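Local structure of porin (5DL7) at residues Y61-G67 and K114-R118; E168-R172 and S297-S301; T195-L201 and Y215-D221. The protein forms a calcium-binding beta-barrel porin of the outer membrane and probably lets small molecules such as vanillate pass. All blocks are in the same frame, centred on the assembly; numbering follows the deposited sequence.

Interaction 1. Residues Y61-G67 and K114-R118; sequences YTEGTVG and KAKFR
Residues 61-67 are mostly an irregular turn that leads into strand 66-79. Residues 114-117 end strand 105-117, and the two strands run antiparallel. The register sets Gly67 opposite Lys116, with CA atoms 5.1 Å apart, and Val66 opposite Phe117, with CA atoms 4.9 Å apart. Gly67 and Lys116 form a hydrogen-bonded pair. Gly67 N donates to Lys116 O at 2.9 Å, and Lys116 N donates to Gly67 O at 2.8 Å. Both strands are extended here. Gly64 has phi/psi of 150/165, where a CB would be jammed against the preceding carbonyl. A CB on Gly67 would clash with Thr62 O, so the turn can fold close over it. One water bridges the two segments, donating to Thr65 O at 2.6 Å and accepting from Arg118 N at 2.8 Å.

The Tyr61 side chain (chi1 m) points toward the other strand, and its ring sits between two lysines. Lys116 CB lies over one face, 3.7 Å from the ring centroid. Lys114 CE lies over the opposite face at 4.0 Å from that centroid. Lys114 NZ makes an off-centre cation-pi contact, 4.8 Å from the centroid of the Tyr61 ring, but its salt bridge is with Asp71. Tyr61 OH is hydrogen-bonded to Glu121. Val66, Ala115 and Phe117 lie on the other face of the sheet. Val66 CG1 is 4.3 Å from Ala115 CB. Thr65 CG2 is 3.6 Å from Phe117 CE1.

The arrangement is that of neighbouring antiparallel strands meeting at a rim of an outer-membrane beta-barrel, beside the short turn that enters one of them, probably on the periplasmic side.

Interaction 2. Residues E168-R172 and S297-S301; sequences EVRQR and SGTES
The backbones meet without forming a sheet. Residues 168-170 are the end of strand 159-170, and the chain leaves the strand at Gln171. Residues 297-301 belong to the loop between strands 278-288 and 318-327. The directions from CA 169 to 172 and from CA 297 to 300 differ by 44°. The nearest CA pair is Gln171 with Gly298, at 6.0 Å. Gly298 has positive phi (78/12), and a CB there would clash with Gln171 OE1.

The charged contact is a salt bridge. Arg172 NH1 donates to Glu300 OE2 at 2.8 Å, near the plane of the guanidinium. Arg172 starts with chi1 p and then extends (t, t), which carries its end across to the loop. The Glu300 side chain (m, p) starts sideways but brings its carboxylate nearer. Ser137 is hydrogen-bonded to both Arg172 NH1 and Glu300 OE1. Such meetings of inward-folded loops are consistent with the OprD family, in which loops narrow the barrel channel; the centre of this contact lies about 9 Å from the centre of the chain.

One neutral hydrogen bond joins the segments directly, and it is weak: Gln171 (chi1 m, chi2 m) donates from NE2 to Ser297 OG at 3.0 Å. Its OE1 is held by Gln144, outside the two segments.

Two waters complete the contact. One donates to Gln171 OE1 and to Gly298 O, at 2.7 Å each, and accepts from Arg172 N at 2.9 Å. The other donates to Glu300 OE2 at 2.5 Å and accepts from Arg172 NH2 at 3.0 Å. Val169 adds a loose van der Waals approach, CG1 to Ser297 OG at 4.5 Å.

Interaction 3. Residues T195-L201 and Y215-D221; sequences TDSFYTL and YHAELKD
Strands 198-201 and 215-219 run antiparallel at 173°, with axes 4.7 Å apart. Tyr199-Glu218 and Leu201-His216 are hydrogen-bonded pairs. Phe198-Leu219 and Thr200-Ala217 are non-hydrogen-bonded pairs. Tyr199 N donates to Glu218 O at 3.0 Å, and Glu218 N to Tyr199 O at 2.9 Å. Leu201 N donates to His216 O, and His216 N to Leu201 O, both at 2.9 Å. Lys220 N extends the ladder to Ser197 O at 3.0 Å.

This is one beta hairpin of the barrel wall. Phe198, Thr200, Ala217 and Leu219 share a buried face. Phe198 CZ is 3.6 Å from Ala217 CB. The other face holds Tyr199, Leu201, His216 and Glu218.

His216 O takes a second donor, Thr200 OG1 at 2.7 Å; that hydroxyl also pairs with Thr133. His216 NE2 donates to Tyr199 OH at 3.1 Å, reached with Tyr199 chi1 at p, while His216 ND1 pairs with Gln226. At the open end, Thr195 OG1 donates to Lys220 O at 2.6 Å. The extended Lys220 side chain makes a salt bridge from NZ to Asp196 OD1 at 3.1 Å.

All three contacts reach the same curled sheet, interaction 2 through strand 159-170 alone, since 297-301 is a loop. Interactions 2 and 3 are neighbours. Their centres are 14 Å apart and their nearest atoms about 6 Å apart, without touching. Strands 159-170 and 198-206 are adjacent, and interaction 3 is nested in the chain between the two segments of interaction 2. Interaction 1 is remote, with its centre 31 Å from that of interaction 2 and 28 Å from that of interaction 3. It also lies away from the calcium sites. The Asp221 side chain is about 9 Å from that of calcium ligand Glu253, and Arg172 is about 12 Å from calcium ligand Tyr36, side chain to side chain.

Interaction 1. Residues Y61-G67 and K114-R118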
loop_
_atom_site.group_PDB
_atom_site.type_symbol
_atom_site.label_atom_id
_atom_site.label_comp_id
_atom_site.label_asym_id
_atom_site.label_seq_id
_atom_site.Cartn_x
_atom_site.Cartn_y
_atom_site.Cartn_z
ATOM N N TYR A 61 -4.511 -2.090 -28.347
ATOM C CA TYR A 61 -3.885 -1.070 -29.156
ATOM C C TYR A 61 -4.316 -1.090 -30.555
ATOM O O TYR A 61 -4.539 -2.172 -31.155
ATOM C CB TYR A 61 -2.336 -1.254 -28.939
ATOM C CG TYR A 61 -1.808 -0.828 -27.659
ATOM C CD1 TYR A 61 -1.440 0.533 -27.461
ATOM C CD2 TYR A 61 -1.593 -1.709 -26.592
ATOM C CE1 TYR A 61 -0.897 0.958 -26.322
ATOM C CE2 TYR A 61 -1.022 -1.299 -25.441
ATOM C CZ TYR A 61 -0.617 0.052 -25.283
ATOM O OH TYR A 61 -0.062 0.440 -24.126
ATOM N N THR A 62 -4.464 0.092 -31.191
ATOM C CA THR A 62 -4.744 0.181 -32.582
ATOM C C THR A 62 -3.565 -0.473 -33.439
ATOM O O THR A 62 -2.425 -0.576 -33.002
ATOM C CB THR A 62 -5.118 1.645 -33.162
ATOM O OG1 THR A 62 -4.121 2.572 -32.805
ATOM C CG2 THR A 62 -6.356 2.282 -32.552
ATOM N N GLU A 63 -3.888 -0.914 -34.670
ATOM C CA GLU A 63 -2.842 -1.544 -35.510
ATOM C C GLU A 63 -2.122 -0.365 -36.045
ATOM O O GLU A 63 -2.725 0.660 -36.240
ATOM C CB GLU A 63 -3.412 -2.428 -36.664
ATOM C CG GLU A 63 -4.447 -3.511 -36.296
ATOM C CD GLU A 63 -4.102 -4.524 -35.151
ATOM O OE1 GLU A 63 -3.258 -4.326 -34.247
ATOM O OE2 GLU A 63 -4.803 -5.557 -35.095
ATOM N N GLY A 64 -0.841 -0.511 -36.320
ATOM C CA GLY A 64 -0.063 0.574 -36.941
ATOM C C GLY A 64 1.314 0.322 -36.399
ATOM O O GLY A 64 1.439 -0.452 -35.424
ATOM N N THR A 65 2.351 0.930 -36.986
ATOM C CA THR A 65 3.720 0.899 -36.363
ATOM C C THR A 65 3.713 1.405 -34.935
ATOM O O THR A 65 4.325 0.822 -34.025
ATOM C CB THR A 65 4.686 1.679 -37.231
ATOM O OG1 THR A 65 4.645 1.030 -38.491
ATOM C CG2 THR A 65 6.059 1.604 -36.707
ATOM N N VAL A 66 2.986 2.489 -34.741
ATOM C CA VAL A 66 2.589 2.946 -33.422
ATOM C C VAL A 66 1.091 2.676 -33.190
ATOM O O VAL A 66 0.295 3.116 -34.016
ATOM C CB VAL A 66 2.835 4.416 -33.230
ATOM C CG1 VAL A 66 2.478 4.751 -31.821
ATOM C CG2 VAL A 66 4.272 4.719 -33.448
ATOM N N GLY A 67 0.748 2.025 -32.081
ATOM C CA GLY A 67 -0.626 1.718 -31.765
ATOM C C GLY A 67 -1.047 2.656 -30.631
ATOM O O GLY A 67 -0.209 3.100 -29.828
ATOM N N LYS A 114 -2.636 6.013 -24.179
ATOM C CA LYS A 114 -1.433 5.157 -24.311
ATOM C C LYS A 114 -1.100 4.923 -25.703
ATOM O O LYS A 114 -1.900 4.917 -26.644
ATOM C CB LYS A 114 -1.633 3.864 -23.481
ATOM C CG LYS A 114 -2.723 3.023 -23.955
ATOM C CD LYS A 114 -2.969 1.852 -22.946
ATOM C CE LYS A 114 -3.923 0.952 -23.744
ATOM N NZ LYS A 114 -4.351 -0.079 -22.754
ATOM N N ALA A 115 0.226 4.768 -25.927
ATOM C CA ALA A 115 0.789 4.485 -27.211
ATOM C C ALA A 115 1.906 3.417 -27.126
ATOM O O ALA A 115 2.623 3.402 -26.148
ATOM C CB ALA A 115 1.444 5.738 -27.805
ATOM N N LYS A 116 1.979 2.557 -28.146
ATOM C CA LYS A 116 2.905 1.473 -28.153
ATOM C C LYS A 116 3.662 1.380 -29.464
ATOM O O LYS A 116 3.079 1.493 -30.494
ATOM C CB LYS A 116 2.122 0.222 -27.914
ATOM C CG LYS A 116 3.018 -0.986 -27.879
ATOM C CD LYS A 116 2.386 -2.048 -27.070
ATOM C CE LYS A 116 1.832 -3.094 -27.943
ATOM N NZ LYS A 116 2.150 -4.302 -27.145
ATOM N N PHE A 117 4.963 1.212 -29.332
ATOM C CA PHE A 117 5.875 0.926 -30.422
ATOM C C PHE A 117 6.711 -0.284 -30.033
ATOM O O PHE A 117 7.401 -0.241 -29.044
ATOM C CB PHE A 117 6.827 2.142 -30.630
ATOM C CG PHE A 117 7.871 1.914 -31.687
ATOM C CD1 PHE A 117 7.477 1.718 -32.978
ATOM C CD2 PHE A 117 9.231 1.896 -31.369
ATOM C CE1 PHE A 117 8.379 1.465 -34.012
ATOM C CE2 PHE A 117 10.167 1.689 -32.399
ATOM C CZ PHE A 117 9.732 1.431 -33.692
ATOM N N ARG A 118 6.662 -1.364 -30.838
ATOM C CA ARG A 118 7.193 -2.626 -30.357
ATOM C C ARG A 118 6.833 -2.987 -28.950
ATOM O O ARG A 118 5.636 -3.074 -28.628
ATOM C CB ARG A 118 8.659 -2.583 -30.585
ATOM C CG ARG A 118 9.002 -2.417 -32.033
ATOM C CD ARG A 118 10.449 -2.021 -32.232
ATOM N NE ARG A 118 11.336 -3.110 -31.797
ATOM C CZ ARG A 118 11.767 -4.111 -32.580
ATOM N NH1 ARG A 118 11.435 -4.224 -33.864
ATOM N NH2 ARG A 118 12.580 -5.014 -32.068
HETATM O O HOH W 1 5.355 -1.463 -33.326
#

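Interaction 2. Residues E168-R172 and S297-S301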
loop_
_atom_site.group_PDB
_atom_site.type_symbol
_atom_site.label_atom_id
_atom_site.label_comp_id
_atom_site.label_asym_id
_atom_site.label_seq_id
_atom_site.Cartn_x
_atom_site.Cartn_y
_atom_site.Cartn_z
ATOM N N GLU A 168 0.835 15.655 -9.783
ATOM C CA GLU A 168 -0.266 15.851 -8.855
ATOM C C GLU A 168 -0.643 14.431 -8.404
ATOM O O GLU A 168 -0.381 13.480 -9.162
ATOM C CB GLU A 168 -1.486 16.481 -9.610
ATOM C CG GLU A 168 -1.182 17.733 -10.281
ATOM C CD GLU A 168 -2.490 18.287 -10.870
ATOM O OE1 GLU A 168 -2.945 17.839 -11.936
ATOM O OE2 GLU A 168 -3.133 18.948 -10.036
ATOM N N VAL A 169 -1.333 14.390 -7.303
ATOM C CA VAL A 169 -1.802 13.179 -6.666
ATOM C C VAL A 169 -3.275 13.355 -6.318
ATOM O O VAL A 169 -3.679 14.461 -5.866
ATOM C CB VAL A 169 -0.939 12.838 -5.424
ATOM C CG1 VAL A 169 -1.008 13.865 -4.305
ATOM C CG2 VAL A 169 -1.327 11.430 -4.872
ATOM N N ARG A 170 -4.122 12.300 -6.516
ATOM C CA ARG A 170 -5.452 12.388 -5.962
ATOM C C ARG A 170 -5.567 11.280 -4.890
ATOM O O ARG A 170 -5.540 10.108 -5.250
ATOM C CB ARG A 170 -6.451 12.175 -7.080
ATOM C CG ARG A 170 -7.893 12.184 -6.567
ATOM C CD ARG A 170 -8.955 12.588 -7.539
ATOM N NE ARG A 170 -8.982 11.813 -8.771
ATOM C CZ ARG A 170 -9.688 12.170 -9.821
ATOM N NH1 ARG A 170 -10.414 13.307 -9.731
ATOM N NH2 ARG A 170 -9.697 11.459 -10.944
ATOM N N GLN A 171 -5.659 11.699 -3.690
ATOM C CA GLN A 171 -5.613 10.808 -2.512
ATOM C C GLN A 171 -6.859 9.896 -2.569
ATOM O O GLN A 171 -7.891 10.227 -3.117
ATOM C CB GLN A 171 -5.483 11.476 -1.231
ATOM C CG GLN A 171 -4.302 12.468 -1.115
ATOM C CD GLN A 171 -2.896 11.707 -1.138
ATOM O OE1 GLN A 171 -2.792 10.568 -1.557
ATOM N NE2 GLN A 171 -1.803 12.527 -0.965
ATOM N N ARG A 172 -6.670 8.762 -1.935
ATOM C CA ARG A 172 -7.754 7.768 -1.928
ATOM C C ARG A 172 -9.121 8.271 -1.490
ATOM O O ARG A 172 -10.180 7.889 -2.043
ATOM C CB ARG A 172 -7.277 6.548 -0.986
ATOM C CG ARG A 172 -7.000 6.950 0.381
ATOM C CD ARG A 172 -5.931 6.019 1.004
ATOM N NE ARG A 172 -5.586 6.378 2.357
ATOM C CZ ARG A 172 -4.802 5.668 3.162
ATOM N NH1 ARG A 172 -4.151 4.594 2.688
ATOM N NH2 ARG A 172 -4.628 6.090 4.406
ATOM N N SER A 297 3.171 11.063 0.329
ATOM C CA SER A 297 1.931 11.271 1.108
ATOM C C SER A 297 0.858 10.271 0.696
ATOM O O SER A 297 0.719 9.875 -0.508
ATOM C CB SER A 297 1.427 12.734 0.923
ATOM O OG SER A 297 1.107 12.977 -0.460
ATOM N N GLY A 298 -0.049 10.049 1.637
ATOM C CA GLY A 298 -1.309 9.328 1.378
ATOM C C GLY A 298 -1.277 7.810 1.281
ATOM O O GLY A 298 -2.209 7.142 0.768
ATOM N N THR A 299 -0.118 7.274 1.705
ATOM C CA THR A 299 0.160 5.830 1.464
ATOM C C THR A 299 0.963 5.223 2.690
ATOM O O THR A 299 1.265 5.965 3.596
ATOM C CB THR A 299 0.829 5.579 0.095
ATOM O OG1 THR A 299 0.688 4.102 -0.277
ATOM C CG2 THR A 299 2.130 6.073 0.087
ATOM N N GLU A 300 1.008 3.923 2.608
ATOM C CA GLU A 300 1.682 3.107 3.603
ATOM C C GLU A 300 3.138 3.161 3.347
ATOM O O GLU A 300 3.668 3.385 2.237
ATOM C CB GLU A 300 1.117 1.645 3.513
ATOM C CG GLU A 300 -0.316 1.544 4.097
ATOM C CD GLU A 300 -1.426 2.317 3.250
ATOM O OE1 GLU A 300 -1.351 2.091 1.968
ATOM O OE2 GLU A 300 -2.234 2.975 3.969
ATOM N N SER A 301 3.949 2.932 4.428
ATOM C CA SER A 301 5.423 2.742 4.172
ATOM C C SER A 301 5.704 1.614 3.231
ATOM O O SER A 301 4.982 0.569 3.209
ATOM C CB SER A 301 6.075 2.398 5.563
ATOM O OG SER A 301 7.464 2.118 5.328
HETATM O O HOH W 2 -4.072 8.335 -0.720
HETATM O O HOH W 3 -2.365 4.625 5.803
#

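Interaction 3. Residues T195-L201 and Y215-D221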
loop_
_atom_site.group_PDB
_atom_site.type_symbol
_atom_site.label_atom_id
_atom_site.label_comp_id
_atom_site.label_asym_id
_atom_site.label_seq_id
_atom_site.Cartn_x
_atom_site.Cartn_y
_atom_site.Cartn_z
ATOM N N THR A 195 5.202 19.801 -3.273
ATOM C CA THR A 195 6.093 20.293 -4.307
ATOM C C THR A 195 5.521 20.100 -5.693
ATOM O O THR A 195 4.446 19.545 -5.825
ATOM C CB THR A 195 7.524 19.574 -4.116
ATOM O OG1 THR A 195 8.518 20.255 -4.880
ATOM C CG2 THR A 195 7.424 18.129 -4.496
ATOM N N ASP A 196 6.234 20.479 -6.714
ATOM C CA ASP A 196 5.554 20.350 -7.942
ATOM C C ASP A 196 5.872 19.200 -8.825
ATOM O O ASP A 196 5.370 19.185 -9.985
ATOM C CB ASP A 196 5.581 21.523 -8.710
ATOM C CG ASP A 196 6.875 21.963 -8.963
ATOM O OD1 ASP A 196 7.820 21.241 -8.952
ATOM O OD2 ASP A 196 6.924 23.249 -9.019
ATOM N N SER A 197 6.812 18.364 -8.425
ATOM C CA SER A 197 7.053 17.204 -9.260
ATOM C C SER A 197 7.818 16.100 -8.574
ATOM O O SER A 197 8.495 16.303 -7.596
ATOM C CB SER A 197 7.642 17.659 -10.581
ATOM O OG SER A 197 8.999 17.869 -10.370
ATOM N N PHE A 198 7.652 14.886 -9.137
ATOM C CA PHE A 198 8.267 13.685 -8.625
ATOM C C PHE A 198 8.647 12.891 -9.906
ATOM O O PHE A 198 7.840 12.759 -10.842
ATOM C CB PHE A 198 7.331 12.901 -7.773
ATOM C CG PHE A 198 7.837 11.546 -7.336
ATOM C CD1 PHE A 198 7.546 10.465 -8.149
ATOM C CD2 PHE A 198 8.658 11.314 -6.231
ATOM C CE1 PHE A 198 8.116 9.218 -7.881
ATOM C CE2 PHE A 198 9.074 9.999 -5.871
ATOM C CZ PHE A 198 8.794 8.948 -6.712
ATOM N N TYR A 199 9.834 12.333 -9.884
ATOM C CA TYR A 199 10.169 11.382 -10.945
ATOM C C TYR A 199 10.896 10.162 -10.361
ATOM O O TYR A 199 11.526 10.206 -9.270
ATOM C CB TYR A 199 10.976 11.989 -12.001
ATOM C CG TYR A 199 12.376 12.140 -11.788
ATOM C CD1 TYR A 199 13.286 11.144 -12.154
ATOM C CD2 TYR A 199 12.936 13.299 -11.315
ATOM C CE1 TYR A 199 14.627 11.191 -11.779
ATOM C CE2 TYR A 199 14.328 13.353 -11.012
ATOM C CZ TYR A 199 15.166 12.320 -11.247
ATOM O OH TYR A 199 16.539 12.392 -10.859
ATOM N N THR A 200 10.687 9.027 -11.067
ATOM C CA THR A 200 11.398 7.792 -10.679
ATOM C C THR A 200 11.696 6.996 -11.978
ATOM O O THR A 200 10.937 7.087 -12.935
ATOM C CB THR A 200 10.638 6.946 -9.619
ATOM O OG1 THR A 200 11.488 5.915 -9.068
ATOM C CG2 THR A 200 9.396 6.420 -10.166
ATOM N N LEU A 201 12.831 6.301 -11.944
ATOM C CA LEU A 201 13.125 5.371 -13.029
ATOM C C LEU A 201 13.964 4.183 -12.506
ATOM O O LEU A 201 14.639 4.226 -11.504
ATOM C CB LEU A 201 13.795 6.075 -14.148
ATOM C CG LEU A 201 15.190 6.401 -14.041
ATOM C CD1 LEU A 201 15.652 7.053 -15.385
ATOM C CD2 LEU A 201 15.414 7.399 -12.905
ATOM N N TYR A 215 15.629 1.118 -8.331
ATOM C CA TYR A 215 14.993 2.347 -8.794
ATOM C C TYR A 215 15.659 3.546 -8.092
ATOM O O TYR A 215 16.179 3.467 -6.968
ATOM C CB TYR A 215 13.482 2.426 -8.422
ATOM C CG TYR A 215 12.666 1.350 -9.096
ATOM C CD1 TYR A 215 12.194 1.491 -10.358
ATOM C CD2 TYR A 215 12.467 0.173 -8.355
ATOM C CE1 TYR A 215 11.577 0.398 -11.024
ATOM C CE2 TYR A 215 11.811 -0.901 -8.999
ATOM C CZ TYR A 215 11.420 -0.758 -10.270
ATOM O OH TYR A 215 10.769 -1.852 -10.829
ATOM N N HIS A 216 15.613 4.651 -8.765
ATOM C CA HIS A 216 15.978 5.980 -8.263
ATOM C C HIS A 216 14.753 6.931 -8.361
ATOM O O HIS A 216 14.021 6.860 -9.304
ATOM C CB HIS A 216 17.194 6.611 -9.033
ATOM C CG HIS A 216 17.374 8.084 -8.769
ATOM N ND1 HIS A 216 17.927 8.560 -7.601
ATOM C CD2 HIS A 216 16.960 9.167 -9.460
ATOM C CE1 HIS A 216 17.881 9.875 -7.608
ATOM N NE2 HIS A 216 17.384 10.280 -8.743
ATOM N N ALA A 217 14.613 7.794 -7.396
ATOM C CA ALA A 217 13.478 8.731 -7.332
ATOM C C ALA A 217 13.968 10.095 -6.744
ATOM O O ALA A 217 14.892 10.174 -5.927
ATOM C CB ALA A 217 12.364 8.273 -6.455
ATOM N N GLU A 218 13.295 11.132 -7.218
ATOM C CA GLU A 218 13.470 12.483 -6.692
ATOM C C GLU A 218 12.084 13.082 -6.522
ATOM O O GLU A 218 11.387 13.327 -7.493
ATOM C CB GLU A 218 14.379 13.326 -7.535
ATOM C CG GLU A 218 14.533 14.718 -6.931
ATOM C CD GLU A 218 15.374 15.640 -7.810
ATOM O OE1 GLU A 218 16.488 15.298 -8.053
ATOM O OE2 GLU A 218 14.812 16.543 -8.384
ATOM N N LEU A 219 11.815 13.524 -5.259
ATOM C CA LEU A 219 10.639 14.422 -4.987
ATOM C C LEU A 219 11.238 15.808 -4.837
ATOM O O LEU A 219 12.027 16.068 -3.890
ATOM C CB LEU A 219 9.993 13.972 -3.693
ATOM C CG LEU A 219 8.793 14.718 -3.188
ATOM C CD1 LEU A 219 7.649 14.618 -4.198
ATOM C CD2 LEU A 219 8.345 14.229 -1.847
ATOM N N LYS A 220 10.909 16.652 -5.807
ATOM C CA LYS A 220 11.682 17.912 -6.077
ATOM C C LYS A 220 11.715 18.762 -4.784
ATOM O O LYS A 220 10.674 18.994 -4.152
ATOM C CB LYS A 220 11.005 18.702 -7.143
ATOM C CG LYS A 220 11.823 19.972 -7.476
ATOM C CD LYS A 220 11.104 20.672 -8.567
ATOM C CE LYS A 220 11.728 22.024 -8.932
ATOM N NZ LYS A 220 10.469 22.760 -9.318
ATOM N N ASP A 221 12.918 19.152 -4.337
ATOM C CA ASP A 221 13.174 20.046 -3.168
ATOM C C ASP A 221 12.800 19.387 -1.873
ATOM O O ASP A 221 12.697 20.083 -0.831
ATOM C CB ASP A 221 12.402 21.365 -3.434
ATOM C CG ASP A 221 13.038 22.214 -4.442
ATOM O OD1 ASP A 221 14.256 22.354 -4.480
ATOM O OD2 ASP A 221 12.273 22.847 -5.210
#